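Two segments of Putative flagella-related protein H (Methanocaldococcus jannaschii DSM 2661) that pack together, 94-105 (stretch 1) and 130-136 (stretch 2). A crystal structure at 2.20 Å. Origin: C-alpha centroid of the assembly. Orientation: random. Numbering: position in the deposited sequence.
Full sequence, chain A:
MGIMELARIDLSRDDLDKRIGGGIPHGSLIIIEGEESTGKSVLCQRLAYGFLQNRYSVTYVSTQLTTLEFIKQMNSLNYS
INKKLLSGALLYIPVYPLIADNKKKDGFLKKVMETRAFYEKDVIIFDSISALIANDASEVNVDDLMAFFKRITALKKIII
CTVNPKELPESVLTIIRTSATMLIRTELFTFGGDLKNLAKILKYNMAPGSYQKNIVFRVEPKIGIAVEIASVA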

# COMPACT_ATOMS: atom_id res chain seq x y z
N PRO A 94 -10.11 25.07 4.22
CA PRO A 94 -11.24 25.78 3.65
C PRO A 94 -11.00 27.31 3.62
O PRO A 94 -10.72 27.88 4.66
CB PRO A 94 -12.42 25.42 4.57
CG PRO A 94 -11.81 24.81 5.79
CD PRO A 94 -10.38 24.48 5.54
N VAL A 95 -11.17 27.93 2.45
CA VAL A 95 -11.10 29.38 2.35
C VAL A 95 -12.47 30.02 2.71
O VAL A 95 -13.28 30.35 1.82
CB VAL A 95 -10.64 29.78 0.95
CG1 VAL A 95 -10.45 31.31 0.88
CG2 VAL A 95 -9.35 29.06 0.60
N TYR A 96 -12.72 30.17 4.00
CA TYR A 96 -14.08 30.58 4.50
C TYR A 96 -14.69 31.80 3.84
O TYR A 96 -15.88 31.82 3.55
CB TYR A 96 -14.08 30.78 6.01
CG TYR A 96 -13.70 29.52 6.75
CD1 TYR A 96 -14.54 28.41 6.74
CD2 TYR A 96 -12.45 29.41 7.41
CE1 TYR A 96 -14.19 27.23 7.38
CE2 TYR A 96 -12.09 28.23 8.06
CZ TYR A 96 -12.97 27.14 8.03
OH TYR A 96 -12.64 25.98 8.67
N PRO A 97 -13.87 32.83 3.63
CA PRO A 97 -14.51 34.03 3.08
C PRO A 97 -15.07 33.83 1.66
O PRO A 97 -16.04 34.53 1.28
CB PRO A 97 -13.38 35.08 3.09
CG PRO A 97 -12.31 34.55 3.99
CD PRO A 97 -12.47 33.07 4.06
N LEU A 98 -14.46 32.94 0.88
CA LEU A 98 -15.00 32.66 -0.45
C LEU A 98 -16.14 31.68 -0.37
O LEU A 98 -17.04 31.75 -1.20
CB LEU A 98 -13.95 32.18 -1.43
CG LEU A 98 -13.05 33.34 -1.89
CD1 LEU A 98 -11.91 32.86 -2.77
CD2 LEU A 98 -13.81 34.43 -2.65
N ILE A 99 -16.08 30.74 0.58
CA ILE A 99 -17.13 29.74 0.81
C ILE A 99 -18.40 30.45 1.30
O ILE A 99 -19.47 30.23 0.80
CB ILE A 99 -16.68 28.72 1.89
CG1 ILE A 99 -15.59 27.78 1.33
CG2 ILE A 99 -17.86 27.93 2.40
CD1 ILE A 99 -14.71 27.12 2.39
N ALA A 100 -18.22 31.34 2.27
CA ALA A 100 -19.30 32.17 2.82
C ALA A 100 -19.81 33.27 1.87
O ALA A 100 -21.00 33.60 1.89
CB ALA A 100 -18.86 32.79 4.15
N ASP A 101 -18.92 33.84 1.07
CA ASP A 101 -19.34 34.80 0.04
C ASP A 101 -18.50 34.69 -1.22
O ASP A 101 -17.35 35.12 -1.24
CB ASP A 101 -19.32 36.24 0.57
CG ASP A 101 -19.67 37.25 -0.49
OD1 ASP A 101 -20.31 36.90 -1.50
OD2 ASP A 101 -19.31 38.42 -0.32
N ASN A 102 -19.11 34.15 -2.28
CA ASN A 102 -18.42 33.90 -3.56
C ASN A 102 -17.52 35.04 -3.97
O ASN A 102 -16.44 34.81 -4.50
CB ASN A 102 -19.42 33.67 -4.70
CG ASN A 102 -20.20 32.39 -4.56
OD1 ASN A 102 -19.63 31.36 -4.22
ND2 ASN A 102 -21.51 32.44 -4.81
N LYS A 103 -17.99 36.28 -3.78
CA LYS A 103 -17.29 37.47 -4.27
C LYS A 103 -16.58 38.38 -3.23
O LYS A 103 -16.18 39.50 -3.55
CB LYS A 103 -18.24 38.27 -5.21
CG LYS A 103 -17.95 37.95 -6.68
CD LYS A 103 -19.16 37.93 -7.60
CE LYS A 103 -18.69 37.67 -9.02
NZ LYS A 103 -18.43 38.94 -9.73
N LYS A 104 -16.38 37.86 -2.02
CA LYS A 104 -15.60 38.54 -0.99
C LYS A 104 -14.16 38.73 -1.48
O LYS A 104 -13.61 37.84 -2.09
CB LYS A 104 -15.62 37.73 0.31
CG LYS A 104 -15.37 38.57 1.58
CD LYS A 104 -13.89 38.64 1.95
CE LYS A 104 -13.69 38.88 3.45
NZ LYS A 104 -12.29 38.61 3.88
N LYS A 105 -13.59 39.92 -1.25
CA LYS A 105 -12.27 40.32 -1.78
C LYS A 105 -11.19 40.53 -0.70
O LYS A 105 -11.48 41.01 0.38
CB LYS A 105 -12.46 41.54 -2.70
CG LYS A 105 -13.15 41.00 -3.97
CD LYS A 105 -13.15 41.71 -5.33
CE LYS A 105 -14.36 41.25 -6.15
NZ LYS A 105 -14.03 41.30 -7.59
N SER A 130 -8.48 29.94 -9.73
CA SER A 130 -9.13 31.03 -10.47
C SER A 130 -9.99 31.93 -9.56
O SER A 130 -9.94 33.16 -9.70
CB SER A 130 -9.92 30.53 -11.70
OG SER A 130 -11.09 29.81 -11.35
N ALA A 131 -10.72 31.36 -8.60
CA ALA A 131 -11.48 32.18 -7.64
C ALA A 131 -10.53 33.02 -6.76
O ALA A 131 -10.81 34.19 -6.48
CB ALA A 131 -12.36 31.32 -6.77
N LEU A 132 -9.40 32.45 -6.35
CA LEU A 132 -8.45 33.18 -5.50
C LEU A 132 -7.78 34.33 -6.23
O LEU A 132 -7.55 35.39 -5.64
CB LEU A 132 -7.38 32.22 -4.99
CG LEU A 132 -7.87 31.17 -4.00
CD1 LEU A 132 -6.84 30.08 -3.75
CD2 LEU A 132 -8.27 31.78 -2.65
N ILE A 133 -7.45 34.15 -7.51
CA ILE A 133 -6.92 35.25 -8.31
C ILE A 133 -8.00 36.31 -8.52
O ILE A 133 -7.79 37.49 -8.22
CB ILE A 133 -6.38 34.77 -9.66
CG1 ILE A 133 -5.21 33.81 -9.40
CG2 ILE A 133 -5.93 35.97 -10.51
CD1 ILE A 133 -4.77 32.94 -10.57
N ALA A 134 -9.15 35.90 -9.03
CA ALA A 134 -10.20 36.82 -9.44
C ALA A 134 -10.67 37.70 -8.29
O ALA A 134 -11.14 38.79 -8.53
CB ALA A 134 -11.38 36.07 -10.03
N ASN A 135 -10.55 37.21 -7.06
CA ASN A 135 -10.95 37.96 -5.91
C ASN A 135 -9.81 38.50 -5.07
O ASN A 135 -10.04 39.01 -3.97
CB ASN A 135 -11.88 37.13 -5.05
CG ASN A 135 -13.13 36.78 -5.79
OD1 ASN A 135 -13.89 37.64 -6.14
ND2 ASN A 135 -13.33 35.51 -6.06
N ASP A 136 -8.60 38.44 -5.59
CA ASP A 136 -7.46 39.00 -4.87
C ASP A 136 -7.48 40.53 -4.92
O ASP A 136 -7.89 41.13 -5.91
CB ASP A 136 -6.16 38.49 -5.45
CG ASP A 136 -4.97 39.03 -4.73
OD1 ASP A 136 -4.72 38.53 -3.62
OD2 ASP A 136 -4.30 39.96 -5.28

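No hydrogen bond crosses between these two segments, although the residue at the centre of the contact, Asn 135, is polar and buried. Its side-chain amide is turned back on its own helix: Asn 135 ND2 donates to Ala 131 O at 2.9 Å, the same carbonyl that accepts the backbone N of Asn 135 at 3.1 Å. One carbonyl thus serves both the main chain and the side chain of the residue that leaves helical geometry at the end of helix 130-134. The CA-to-CB bond of Asn 135 points toward stretch 1, and with chi1 at -62° (m) the amide lies among Leu 98, Asn 102, Lys 103 and Lys 105.

These neighbours touch Asn 135 without bonding to it. Leu 98 CD2 packs 3.6 Å from Asn 135 ND2, so an apolar methyl rests against the amide nitrogen. Asn 102 O is 3.5 Å from Asn 135 ND2, close in space but not a hydrogen bond. On the oxygen side of the amide, Lys 103 CA is 3.9 Å and Lys 105 CE 3.6 Å from Asn 135 OD1, both carbon contacts. Lys 104 turns its CA-to-CB bond away and meets the other stretch through its backbone, with Lys 104 O 3.5 Å from Asn 135 CB.

The chains come nearest at Lys 105 and Asn 135, whose CA atoms are 4.9 Å apart. Here Lys 105 CA lies 3.4 Å from Asn 135 O in a CA-H...O contact, with an angle of 138° at the hydrogen. The CA-to-CB bond of Lys 105 points sideways, and Lys 105 NZ lies 3.9 Å from Ala 134 O, too far for a hydrogen bond.

Farther back along both segments the contact becomes apolar. Leu 98, buried, with its CA-to-CB bond toward stretch 2 from helix 96-100, places CD1 3.8 Å from Leu 132 CD2 and 4.3 Å from Ala 131 CB. The CA-to-CB bond of Ala 131 also points toward stretch 1, while that of Leu 132 points sideways, but the end of its side chain comes nearer. Val 95, at the N-cap position, extends this patch with CG1 4.2 Å from Leu 132 CD2.

Between helix 96-100 and Lys 105, a type I turn from Asp 101 to Lys 104 redirects the chain. Lys 104 N donates to Asp 101 O at 3.0 Å, and a weak bond from Lys 103 N to Asp 101 OD1 at 3.3 Å adds a side-chain link. Together the two segments bury 337 Å², both sides summed.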